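Local coordinates for protein endonuclease V (PDB 3GA2) that probably nicks double-stranded DNA at the second phosphodiester bond 3' to a deoxyinosine, a magnesium-dependent step in the repair of deaminated bases, at residues D116-N124 and K145-C153; L179-L190 and T205-L215. The protein carries 1 engineered substitution. One frame throughout, in Å; residues are numbered along the deposited sequence.

Both contacts are partly buried and lie beside the central mixed sheet of an RNase H-like fold, their centres about 17 Å apart. Contact 1 joins the loops that follow strands 113-116 and 140-144 and begins at Asp116, a predicted magnesium ligand; a salt bridge and bridging waters at that end give way to apolar contacts at the other. Contact 2 binds the turn between strands 173-179 and 188-194 to the end of helix 198-207 and the loop after it, its polar links going chiefly to main-chain carbonyls. Strand 188-194 serves both, being part of contact 2 and packed on by Leu121 of contact 1. The two meet where Arg214 NH1 probably donates to Lys145 O, 3.3 Å away.

Contact 1: residues D116-N124 and K145-C153; sequences DGNGYLHYN and KTYLKIKGC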
loop_
_atom_site.group_PDB
_atom_site.type_symbol
_atom_site.label_atom_id
_atom_site.label_comp_id
_atom_site.label_asym_id
_atom_site.label_seq_id
_atom_site.Cartn_x
_atom_site.Cartn_y
_atom_site.Cartn_z
ATOM N N ASP A 116 -2.188 -1.783 1.692
ATOM C CA ASP A 116 -3.632 -1.672 1.633
ATOM C C ASP A 116 -3.818 -0.191 1.298
ATOM O O ASP A 116 -4.040 0.638 2.185
ATOM C CB ASP A 116 -4.277 -1.998 2.984
ATOM C CG ASP A 116 -5.796 -1.879 2.945
ATOM O OD1 ASP A 116 -6.466 -2.288 3.916
ATOM O OD2 ASP A 116 -6.327 -1.366 1.937
ATOM N N GLY A 117 -3.693 0.127 0.010
ATOM C CA GLY A 117 -3.822 1.499 -0.465
ATOM C C GLY A 117 -3.285 1.648 -1.889
ATOM O O GLY A 117 -2.688 0.719 -2.419
ATOM N N ASN A 118 -3.489 2.808 -2.511
ATOM C CA ASN A 118 -3.013 3.041 -3.868
ATOM C C ASN A 118 -1.533 3.366 -3.992
ATOM O O ASN A 118 -0.876 3.779 -3.034
ATOM C CB ASN A 118 -3.787 4.181 -4.537
ATOM C CG ASN A 118 -5.223 3.816 -4.838
ATOM O OD1 ASN A 118 -5.494 2.875 -5.582
ATOM N ND2 ASN A 118 -6.157 4.572 -4.266
ATOM N N GLY A 119 -1.027 3.187 -5.209
ATOM C CA GLY A 119 0.359 3.490 -5.514
ATOM C C GLY A 119 0.335 4.456 -6.683
ATOM O O GLY A 119 -0.024 5.621 -6.530
ATOM N N TYR A 120 0.690 3.957 -7.863
ATOM C CA TYR A 120 0.724 4.760 -9.082
ATOM C C TYR A 120 -0.681 5.242 -9.483
ATOM O O TYR A 120 -0.832 6.269 -10.140
ATOM C CB TYR A 120 1.339 3.931 -10.210
ATOM C CG TYR A 120 1.868 4.735 -11.375
ATOM C CD1 TYR A 120 2.965 5.587 -11.217
ATOM C CD2 TYR A 120 1.280 4.644 -12.634
ATOM C CE1 TYR A 120 3.464 6.330 -12.283
ATOM C CE2 TYR A 120 1.768 5.388 -13.713
ATOM C CZ TYR A 120 2.860 6.227 -13.527
ATOM O OH TYR A 120 3.344 6.973 -14.578
ATOM N N LEU A 121 -1.706 4.493 -9.093
ATOM C CA LEU A 121 -3.083 4.872 -9.398
ATOM C C LEU A 121 -3.465 5.968 -8.418
ATOM O O LEU A 121 -4.118 5.726 -7.399
ATOM C CB LEU A 121 -4.001 3.668 -9.232
ATOM C CG LEU A 121 -5.512 3.819 -9.424
ATOM C CD1 LEU A 121 -5.881 4.220 -10.855
ATOM C CD2 LEU A 121 -6.125 2.483 -9.072
ATOM N N HIS A 122 -3.038 7.182 -8.737
ATOM C CA HIS A 122 -3.290 8.328 -7.880
ATOM C C HIS A 122 -3.193 9.599 -8.711
ATOM O O HIS A 122 -2.455 9.639 -9.697
ATOM C CB HIS A 122 -2.254 8.333 -6.748
ATOM C CG HIS A 122 -2.294 9.557 -5.893
ATOM N ND1 HIS A 122 -1.587 10.698 -6.198
ATOM C CD2 HIS A 122 -2.978 9.826 -4.755
ATOM C CE1 HIS A 122 -1.833 11.621 -5.284
ATOM N NE2 HIS A 122 -2.674 11.117 -4.399
ATOM N N TYR A 123 -3.944 10.623 -8.305
ATOM C CA TYR A 123 -3.987 11.917 -8.990
ATOM C C TYR A 123 -2.623 12.361 -9.493
ATOM O O TYR A 123 -2.498 12.906 -10.585
ATOM C CB TYR A 123 -4.523 13.016 -8.058
ATOM C CG TYR A 123 -5.888 12.754 -7.461
ATOM C CD1 TYR A 123 -6.051 12.611 -6.081
ATOM C CD2 TYR A 123 -7.021 12.654 -8.272
ATOM C CE1 TYR A 123 -7.311 12.373 -5.523
ATOM C CE2 TYR A 123 -8.283 12.414 -7.723
ATOM C CZ TYR A 123 -8.420 12.274 -6.352
ATOM O OH TYR A 123 -9.663 12.017 -5.813
ATOM N N ASN A 124 -1.595 12.143 -8.688
ATOM C CA ASN A 124 -0.265 12.556 -9.095
ATOM C C ASN A 124 0.722 11.399 -9.022
ATOM O O ASN A 124 1.911 11.598 -8.768
ATOM C CB ASN A 124 0.191 13.724 -8.218
ATOM C CG ASN A 124 1.006 14.740 -8.985
ATOM O OD1 ASN A 124 0.662 15.101 -10.110
ATOM N ND2 ASN A 124 2.085 15.220 -8.377
ATOM N N LYS A 145 -8.981 -1.058 -2.009
ATOM C CA LYS A 145 -10.312 -1.662 -1.888
ATOM C C LYS A 145 -11.377 -0.806 -2.560
ATOM O O LYS A 145 -12.475 -1.279 -2.842
ATOM C CB LYS A 145 -10.697 -1.831 -0.417
ATOM C CG LYS A 145 -9.769 -2.699 0.409
ATOM C CD LYS A 145 -10.111 -2.569 1.891
ATOM C CE LYS A 145 -9.121 -3.315 2.760
ATOM N NZ LYS A 145 -9.430 -3.160 4.204
ATOM N N THR A 146 -11.061 0.462 -2.792
ATOM C CA THR A 146 -12.012 1.368 -3.422
ATOM C C THR A 146 -11.360 2.075 -4.596
ATOM O O THR A 146 -10.149 2.322 -4.599
ATOM C CB THR A 146 -12.522 2.433 -2.435
ATOM O OG1 THR A 146 -11.433 3.271 -2.032
ATOM C CG2 THR A 146 -13.131 1.771 -1.204
ATOM N N TYR A 147 -12.176 2.414 -5.585
ATOM C CA TYR A 147 -11.689 3.072 -6.782
ATOM C C TYR A 147 -11.588 4.583 -6.668
ATOM O O TYR A 147 -12.555 5.259 -6.325
ATOM C CB TYR A 147 -12.588 2.728 -7.968
ATOM C CG TYR A 147 -12.166 3.394 -9.260
ATOM C CD1 TYR A 147 -10.966 3.054 -9.883
ATOM C CD2 TYR A 147 -12.980 4.354 -9.868
ATOM C CE1 TYR A 147 -10.586 3.649 -11.085
ATOM C CE2 TYR A 147 -12.611 4.957 -11.066
ATOM C CZ TYR A 147 -11.415 4.598 -11.670
ATOM O OH TYR A 147 -11.060 5.183 -12.858
ATOM N N LEU A 148 -10.406 5.103 -6.974
ATOM C CA LEU A 148 -10.157 6.538 -6.950
ATOM C C LEU A 148 -10.362 7.053 -8.375
ATOM O O LEU A 148 -9.524 6.820 -9.248
ATOM C CB LEU A 148 -8.720 6.807 -6.502
ATOM C CG LEU A 148 -8.309 8.279 -6.400
ATOM C CD1 LEU A 148 -9.158 8.980 -5.348
ATOM C CD2 LEU A 148 -6.834 8.368 -6.038
ATOM N N LYS A 149 -11.477 7.739 -8.611
ATOM C CA LYS A 149 -11.790 8.260 -9.939
ATOM C C LYS A 149 -10.961 9.504 -10.284
ATOM O O LYS A 149 -11.090 10.551 -9.650
ATOM C CB LYS A 149 -13.287 8.573 -10.034
ATOM C CG LYS A 149 -13.780 8.787 -11.451
ATOM C CD LYS A 149 -15.282 9.006 -11.487
ATOM C CE LYS A 149 -15.757 9.307 -12.895
ATOM N NZ LYS A 149 -17.157 9.786 -12.898
ATOM N N ILE A 150 -10.119 9.380 -11.307
ATOM C CA ILE A 150 -9.228 10.462 -11.728
ATOM C C ILE A 150 -9.558 11.039 -13.109
ATOM O O ILE A 150 -9.809 10.295 -14.057
ATOM C CB ILE A 150 -7.767 9.957 -11.756
ATOM C CG1 ILE A 150 -7.425 9.287 -10.420
ATOM C CG2 ILE A 150 -6.807 11.116 -12.042
ATOM C CD1 ILE A 150 -6.113 8.491 -10.435
ATOM N N LYS A 151 -9.547 12.364 -13.224
ATOM C CA LYS A 151 -9.823 13.008 -14.509
ATOM C C LYS A 151 -11.216 12.661 -15.019
ATOM O O LYS A 151 -11.490 12.780 -16.215
ATOM C CB LYS A 151 -8.800 12.546 -15.550
ATOM C CG LYS A 151 -7.814 13.594 -16.023
ATOM C CD LYS A 151 -6.875 14.030 -14.920
ATOM C CE LYS A 151 -5.631 14.677 -15.510
ATOM N NZ LYS A 151 -5.971 15.736 -16.506
ATOM N N GLY A 152 -12.088 12.216 -14.121
ATOM C CA GLY A 152 -13.433 11.855 -14.526
ATOM C C GLY A 152 -13.450 10.564 -15.319
ATOM O O GLY A 152 -14.390 10.288 -16.064
ATOM N N CYS A 153 -12.404 9.761 -15.156
ATOM C CA CYS A 153 -12.295 8.495 -15.870
ATOM C C CYS A 153 -12.823 7.328 -15.050
ATOM O O CYS A 153 -12.470 7.163 -13.885
ATOM C CB CYS A 153 -10.837 8.239 -16.251
ATOM S SG CYS A 153 -10.194 9.423 -17.458
HETATM O O HOH W 1 -7.511 0.543 0.250
HETATM O O HOH W 2 -8.107 3.198 -6.570
HETATM O O HOH W 3 -8.633 4.506 -3.062
#
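Tyr123 and Ile150 mark the closest approach of the two loops, with CA atoms 6.1 Å apart, and no direct hydrogen bond crosses between the two segments. At one end the extended Lys145 side chain crosses that of Asp116 at about a right angle, forming a salt bridge from NZ to OD1 of 3.1 Å. The other carboxylate oxygen of Asp116, OD2, accepts from a water 2.8 Å away that in turn takes the N-H of Lys145, so the lysine is held to Asp116 by both its main chain and its tip. The polar atoms of Asn118 reach the other loop through waters. One water donates to its OD1 and to Thr146 O while accepting from Leu148 N; a second, weakly bound by ND2, also donates to Thr146 O. Beyond the water-bridged end the contact turns apolar. Leu148 has CG anti to the backbone N (chi1 -179°), which brings CD2 over one face of the Tyr123 ring, in a CH-pi contact 4.2 Å from the centroid and 17° off the normal, with CD1 at the hydroxyl end, 3.5 Å from Tyr123 CZ. Ile150 CG1 meets the Tyr123 ring obliquely at CD2, and Ile150 CD1 presses on the backbone, 3.6 Å from His122 C. A type I' turn from Ile150 to Cys153 folds the second loop back, and Tyr147 OH donates to Cys153 O over 2.6 Å. Lys145 NZ also pairs with Asp223 of helix 217-235, and Asp116 lies beside Asp46, the other predicted magnesium ligand, so the salt bridge borders the probable metal site. At the apolar end, Leu121 packs on Phe189 and Ser191 of strand 188-194, and Ile150 reaches Tyr175 of strand 173-179 and Ile170 of strand 165-170, laying the paired loops against the sheet.

Contact 2: residues L179-L190 and T205-L215; sequences LRTRRDVKPIFL and TMSLINQESRL
Arg214 brings the edge of its guanidinium to Pro187 O, near the group's plane, in a weak hydrogen bond from NH1 (3.1 Å); NH1 also bonds Lys145 O, while Lys186 CD approaches the group obliquely. The Arg182 guanidinium has Glu212 O over one face, a contact without a hydrogen bond, and at its edge a water, weakly bound by NH1, that also accepts from Arg214 N. The amide of Gln211, turned 62° from the Arg182 group, donates weakly through NE2 to Thr181 O. A firmer bond runs from Thr181 OG1 to Arg214 O, 2.6 Å long, in the carbonyl plane and on a lone pair; chi1 of 44° aims the hydroxyl there and leaves CG2 3.5 Å from Ile209 CD1. On the apolar side, Leu179 CD2 meets the selenium of selenomethionine Met206 at 3.8 Å, and Ile188 CG2 lies by Leu215 CD2. Replacing Arg214 with an alanine would probably leave Lys145 O and Pro187 O without this donor and open a gap beside Lys186 and Ile188. With three main-chain carbonyls as the direct acceptors and no salt bridge across, the contact's polar cohesion depends on both backbones, while the apolar layer joins the sheet to the end of helix 198-207 and the loop that follows.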
loop_
_atom_site.group_PDB
_atom_site.type_symbol
_atom_site.label_atom_id
_atom_site.label_comp_id
_atom_site.label_asym_id
_atom_site.label_seq_id
_atom_site.Cartn_x
_atom_site.Cartn_y
_atom_site.Cartn_z
ATOM N N LEU A 179 -8.945 -5.351 -10.789
ATOM C CA LEU A 179 -8.695 -6.784 -10.742
ATOM C C LEU A 179 -9.653 -7.607 -9.902
ATOM O O LEU A 179 -9.896 -7.304 -8.733
ATOM C CB LEU A 179 -7.265 -7.019 -10.242
ATOM C CG LEU A 179 -6.773 -8.458 -10.070
ATOM C CD1 LEU A 179 -6.706 -9.142 -11.421
ATOM C CD2 LEU A 179 -5.411 -8.455 -9.396
ATOM N N ARG A 180 -10.172 -8.664 -10.519
ATOM C CA ARG A 180 -11.088 -9.588 -9.869
ATOM C C ARG A 180 -10.234 -10.629 -9.154
ATOM O O ARG A 180 -9.746 -11.568 -9.777
ATOM C CB ARG A 180 -11.958 -10.293 -10.914
ATOM C CG ARG A 180 -13.079 -11.135 -10.325
ATOM C CD ARG A 180 -14.252 -10.264 -9.897
ATOM N NE ARG A 180 -14.886 -9.628 -11.046
ATOM C CZ ARG A 180 -15.933 -8.810 -10.976
ATOM N NH1 ARG A 180 -16.478 -8.517 -9.803
ATOM N NH2 ARG A 180 -16.436 -8.289 -12.087
ATOM N N THR A 181 -10.040 -10.465 -7.852
ATOM C CA THR A 181 -9.240 -11.420 -7.103
ATOM C C THR A 181 -10.117 -12.576 -6.667
ATOM O O THR A 181 -9.745 -13.739 -6.809
ATOM C CB THR A 181 -8.601 -10.774 -5.881
ATOM O OG1 THR A 181 -9.563 -9.949 -5.222
ATOM C CG2 THR A 181 -7.405 -9.939 -6.298
ATOM N N ARG A 182 -11.285 -12.253 -6.135
ATOM C CA ARG A 182 -12.221 -13.276 -5.701
ATOM C C ARG A 182 -13.389 -13.180 -6.681
ATOM O O ARG A 182 -13.935 -12.097 -6.905
ATOM C CB ARG A 182 -12.657 -12.994 -4.263
ATOM C CG ARG A 182 -13.546 -14.049 -3.656
ATOM C CD ARG A 182 -13.923 -13.649 -2.254
ATOM N NE ARG A 182 -14.942 -14.521 -1.686
ATOM C CZ ARG A 182 -15.674 -14.208 -0.623
ATOM N NH1 ARG A 182 -15.496 -13.039 -0.016
ATOM N NH2 ARG A 182 -16.586 -15.057 -0.171
ATOM N N ARG A 183 -13.764 -14.303 -7.285
ATOM C CA ARG A 183 -14.834 -14.285 -8.277
ATOM C C ARG A 183 -16.178 -13.769 -7.786
ATOM O O ARG A 183 -16.597 -14.037 -6.660
ATOM C CB ARG A 183 -15.009 -15.670 -8.908
ATOM C CG ARG A 183 -15.328 -16.777 -7.932
ATOM C CD ARG A 183 -15.538 -18.101 -8.669
ATOM N NE ARG A 183 -16.743 -18.094 -9.494
ATOM C CZ ARG A 183 -17.979 -18.006 -9.008
ATOM N NH1 ARG A 183 -19.022 -18.009 -9.831
ATOM N NH2 ARG A 183 -18.175 -17.923 -7.699
ATOM N N ASP A 184 -16.835 -13.011 -8.658
ATOM C CA ASP A 184 -18.146 -12.423 -8.394
ATOM C C ASP A 184 -18.144 -11.322 -7.333
ATOM O O ASP A 184 -19.029 -10.466 -7.338
ATOM C CB ASP A 184 -19.151 -13.516 -8.004
ATOM C CG ASP A 184 -20.570 -13.193 -8.448
ATOM O OD1 ASP A 184 -21.079 -12.106 -8.095
ATOM O OD2 ASP A 184 -21.181 -14.030 -9.147
ATOM N N VAL A 185 -17.166 -11.330 -6.428
ATOM C CA VAL A 185 -17.113 -10.298 -5.391
ATOM C C VAL A 185 -16.441 -9.038 -5.932
ATOM O O VAL A 185 -15.796 -9.075 -6.980
ATOM C CB VAL A 185 -16.342 -10.773 -4.132
ATOM C CG1 VAL A 185 -16.707 -12.214 -3.812
ATOM C CG2 VAL A 185 -14.848 -10.608 -4.326
ATOM N N LYS A 186 -16.594 -7.929 -5.214
ATOM C CA LYS A 186 -16.014 -6.654 -5.631
ATOM C C LYS A 186 -14.532 -6.777 -5.952
ATOM O O LYS A 186 -13.760 -7.343 -5.183
ATOM C CB LYS A 186 -16.204 -5.595 -4.542
ATOM C CG LYS A 186 -15.756 -4.192 -4.947
ATOM C CD LYS A 186 -16.017 -3.205 -3.820
ATOM C CE LYS A 186 -15.659 -1.781 -4.201
ATOM N NZ LYS A 186 -15.890 -0.851 -3.055
ATOM N N PRO A 187 -14.110 -6.240 -7.099
ATOM C CA PRO A 187 -12.696 -6.330 -7.458
ATOM C C PRO A 187 -11.846 -5.356 -6.652
ATOM O O PRO A 187 -12.370 -4.496 -5.940
ATOM C CB PRO A 187 -12.703 -6.001 -8.947
ATOM C CG PRO A 187 -13.814 -5.005 -9.050
ATOM C CD PRO A 187 -14.890 -5.607 -8.177
ATOM N N ILE A 188 -10.533 -5.516 -6.741
ATOM C CA ILE A 188 -9.631 -4.612 -6.052
ATOM C C ILE A 188 -8.962 -3.776 -7.134
ATOM O O ILE A 188 -9.067 -4.083 -8.322
ATOM C CB ILE A 188 -8.553 -5.359 -5.247
ATOM C CG1 ILE A 188 -7.803 -6.337 -6.153
ATOM C CG2 ILE A 188 -9.192 -6.064 -4.056
ATOM C CD1 ILE A 188 -6.464 -6.753 -5.606
ATOM N N PHE A 189 -8.280 -2.716 -6.720
ATOM C CA PHE A 189 -7.617 -1.848 -7.668
ATOM C C PHE A 189 -6.122 -1.869 -7.478
ATOM O O PHE A 189 -5.589 -1.383 -6.491
ATOM C CB PHE A 189 -8.215 -0.453 -7.557
ATOM C CG PHE A 189 -9.685 -0.454 -7.779
ATOM C CD1 PHE A 189 -10.563 -0.559 -6.703
ATOM C CD2 PHE A 189 -10.195 -0.499 -9.071
ATOM C CE1 PHE A 189 -11.929 -0.717 -6.911
ATOM C CE2 PHE A 189 -11.560 -0.658 -9.292
ATOM C CZ PHE A 189 -12.430 -0.771 -8.207
ATOM N N LEU A 190 -5.467 -2.462 -8.466
ATOM C CA LEU A 190 -4.037 -2.668 -8.476
ATOM C C LEU A 190 -3.232 -1.619 -9.200
ATOM O O LEU A 190 -3.590 -1.192 -10.299
ATOM C CB LEU A 190 -3.743 -4.023 -9.118
ATOM C CG LEU A 190 -2.268 -4.400 -9.320
ATOM C CD1 LEU A 190 -1.705 -4.908 -8.000
ATOM C CD2 LEU A 190 -2.141 -5.497 -10.389
ATOM N N THR A 205 0.556 -10.365 -6.991
ATOM C CA THR A 205 -0.736 -10.243 -6.314
ATOM C C THR A 205 -1.566 -11.516 -6.456
ATOM O O THR A 205 -2.097 -12.031 -5.469
ATOM C CB THR A 205 -1.552 -9.040 -6.854
ATOM O OG1 THR A 205 -0.868 -7.820 -6.540
ATOM C CG2 THR A 205 -2.943 -9.004 -6.219
HETATM N N MSE A 206 -1.670 -12.026 -7.679
HETATM C CA MSE A 206 -2.443 -13.243 -7.925
HETATM C C MSE A 206 -1.864 -14.478 -7.240
HETATM O O MSE A 206 -2.606 -15.389 -6.876
HETATM C CB MSE A 206 -2.568 -13.512 -9.430
HETATM C CG MSE A 206 -3.447 -12.512 -10.173
HETATM SE SE MSE A 206 -5.160 -12.241 -9.325
HETATM C CE MSE A 206 -5.840 -14.060 -9.380
ATOM N N SER A 207 -0.546 -14.516 -7.071
ATOM C CA SER A 207 0.093 -15.657 -6.418
ATOM C C SER A 207 -0.197 -15.663 -4.924
ATOM O O SER A 207 0.059 -16.650 -4.235
ATOM C CB SER A 207 1.609 -15.623 -6.620
ATOM O OG SER A 207 1.956 -15.908 -7.962
ATOM N N LEU A 208 -0.728 -14.549 -4.431
ATOM C CA LEU A 208 -1.038 -14.396 -3.018
ATOM C C LEU A 208 -2.538 -14.428 -2.769
ATOM O O LEU A 208 -3.006 -14.149 -1.665
ATOM C CB LEU A 208 -0.459 -13.075 -2.511
ATOM C CG LEU A 208 1.061 -12.924 -2.635
ATOM C CD1 LEU A 208 1.487 -11.502 -2.242
ATOM C CD2 LEU A 208 1.733 -13.943 -1.746
ATOM N N ILE A 209 -3.291 -14.784 -3.802
ATOM C CA ILE A 209 -4.739 -14.827 -3.697
ATOM C C ILE A 209 -5.322 -16.215 -3.461
ATOM O O ILE A 209 -4.967 -17.180 -4.139
ATOM C CB ILE A 209 -5.398 -14.248 -4.968
ATOM C CG1 ILE A 209 -5.023 -12.769 -5.133
ATOM C CG2 ILE A 209 -6.905 -14.423 -4.894
ATOM C CD1 ILE A 209 -5.514 -11.868 -3.997
ATOM N N ASN A 210 -6.220 -16.305 -2.491
ATOM C CA ASN A 210 -6.901 -17.556 -2.198
ATOM C C ASN A 210 -8.384 -17.193 -2.166
ATOM O O ASN A 210 -8.738 -16.046 -1.888
ATOM C CB ASN A 210 -6.458 -18.118 -0.844
ATOM C CG ASN A 210 -7.431 -17.792 0.267
ATOM O OD1 ASN A 210 -7.622 -16.630 0.625
ATOM N ND2 ASN A 210 -8.062 -18.824 0.817
ATOM N N GLN A 211 -9.252 -18.153 -2.456
ATOM C CA GLN A 211 -10.680 -17.880 -2.465
ATOM C C GLN A 211 -11.269 -17.764 -1.064
ATOM O O GLN A 211 -12.171 -18.516 -0.689
ATOM C CB GLN A 211 -11.419 -18.958 -3.261
ATOM C CG GLN A 211 -11.065 -18.970 -4.741
ATOM C CD GLN A 211 -11.241 -17.608 -5.392
ATOM O OE1 GLN A 211 -12.342 -17.051 -5.416
ATOM N NE2 GLN A 211 -10.152 -17.063 -5.920
ATOM N N GLU A 212 -10.750 -16.811 -0.295
ATOM C CA GLU A 212 -11.213 -16.566 1.067
ATOM C C GLU A 212 -11.457 -15.064 1.204
ATOM O O GLU A 212 -12.346 -14.626 1.934
ATOM C CB GLU A 212 -10.145 -17.008 2.072
ATOM C CG GLU A 212 -10.692 -17.642 3.340
ATOM C CD GLU A 212 -11.104 -19.092 3.139
ATOM O OE1 GLU A 212 -11.946 -19.362 2.256
ATOM O OE2 GLU A 212 -10.582 -19.962 3.871
ATOM N N SER A 213 -10.651 -14.284 0.487
ATOM C CA SER A 213 -10.757 -12.830 0.494
ATOM C C SER A 213 -10.266 -12.258 -0.824
ATOM O O SER A 213 -9.564 -12.928 -1.585
ATOM C CB SER A 213 -9.931 -12.236 1.632
ATOM O OG SER A 213 -10.422 -12.669 2.889
ATOM N N ARG A 214 -10.634 -11.015 -1.099
ATOM C CA ARG A 214 -10.203 -10.376 -2.336
ATOM C C ARG A 214 -8.850 -9.696 -2.141
ATOM O O ARG A 214 -8.274 -9.164 -3.087
ATOM C CB ARG A 214 -11.236 -9.348 -2.791
ATOM C CG ARG A 214 -11.553 -8.292 -1.759
ATOM C CD ARG A 214 -12.523 -7.268 -2.323
ATOM N NE ARG A 214 -12.834 -6.232 -1.341
ATOM C CZ ARG A 214 -12.992 -4.949 -1.639
ATOM N NH1 ARG A 214 -12.868 -4.532 -2.895
ATOM N NH2 ARG A 214 -13.270 -4.085 -0.680
ATOM N N LEU A 215 -8.348 -9.715 -0.912
ATOM C CA LEU A 215 -7.061 -9.107 -0.623
ATOM C C LEU A 215 -5.980 -10.168 -0.559
ATOM O O LEU A 215 -6.183 -11.235 0.015
ATOM C CB LEU A 215 -7.090 -8.374 0.719
ATOM C CG LEU A 215 -8.136 -7.280 0.901
ATOM C CD1 LEU A 215 -7.989 -6.713 2.301
ATOM C CD2 LEU A 215 -7.959 -6.184 -0.144
HETATM O O HOH W 4 -13.413 -10.325 0.334
#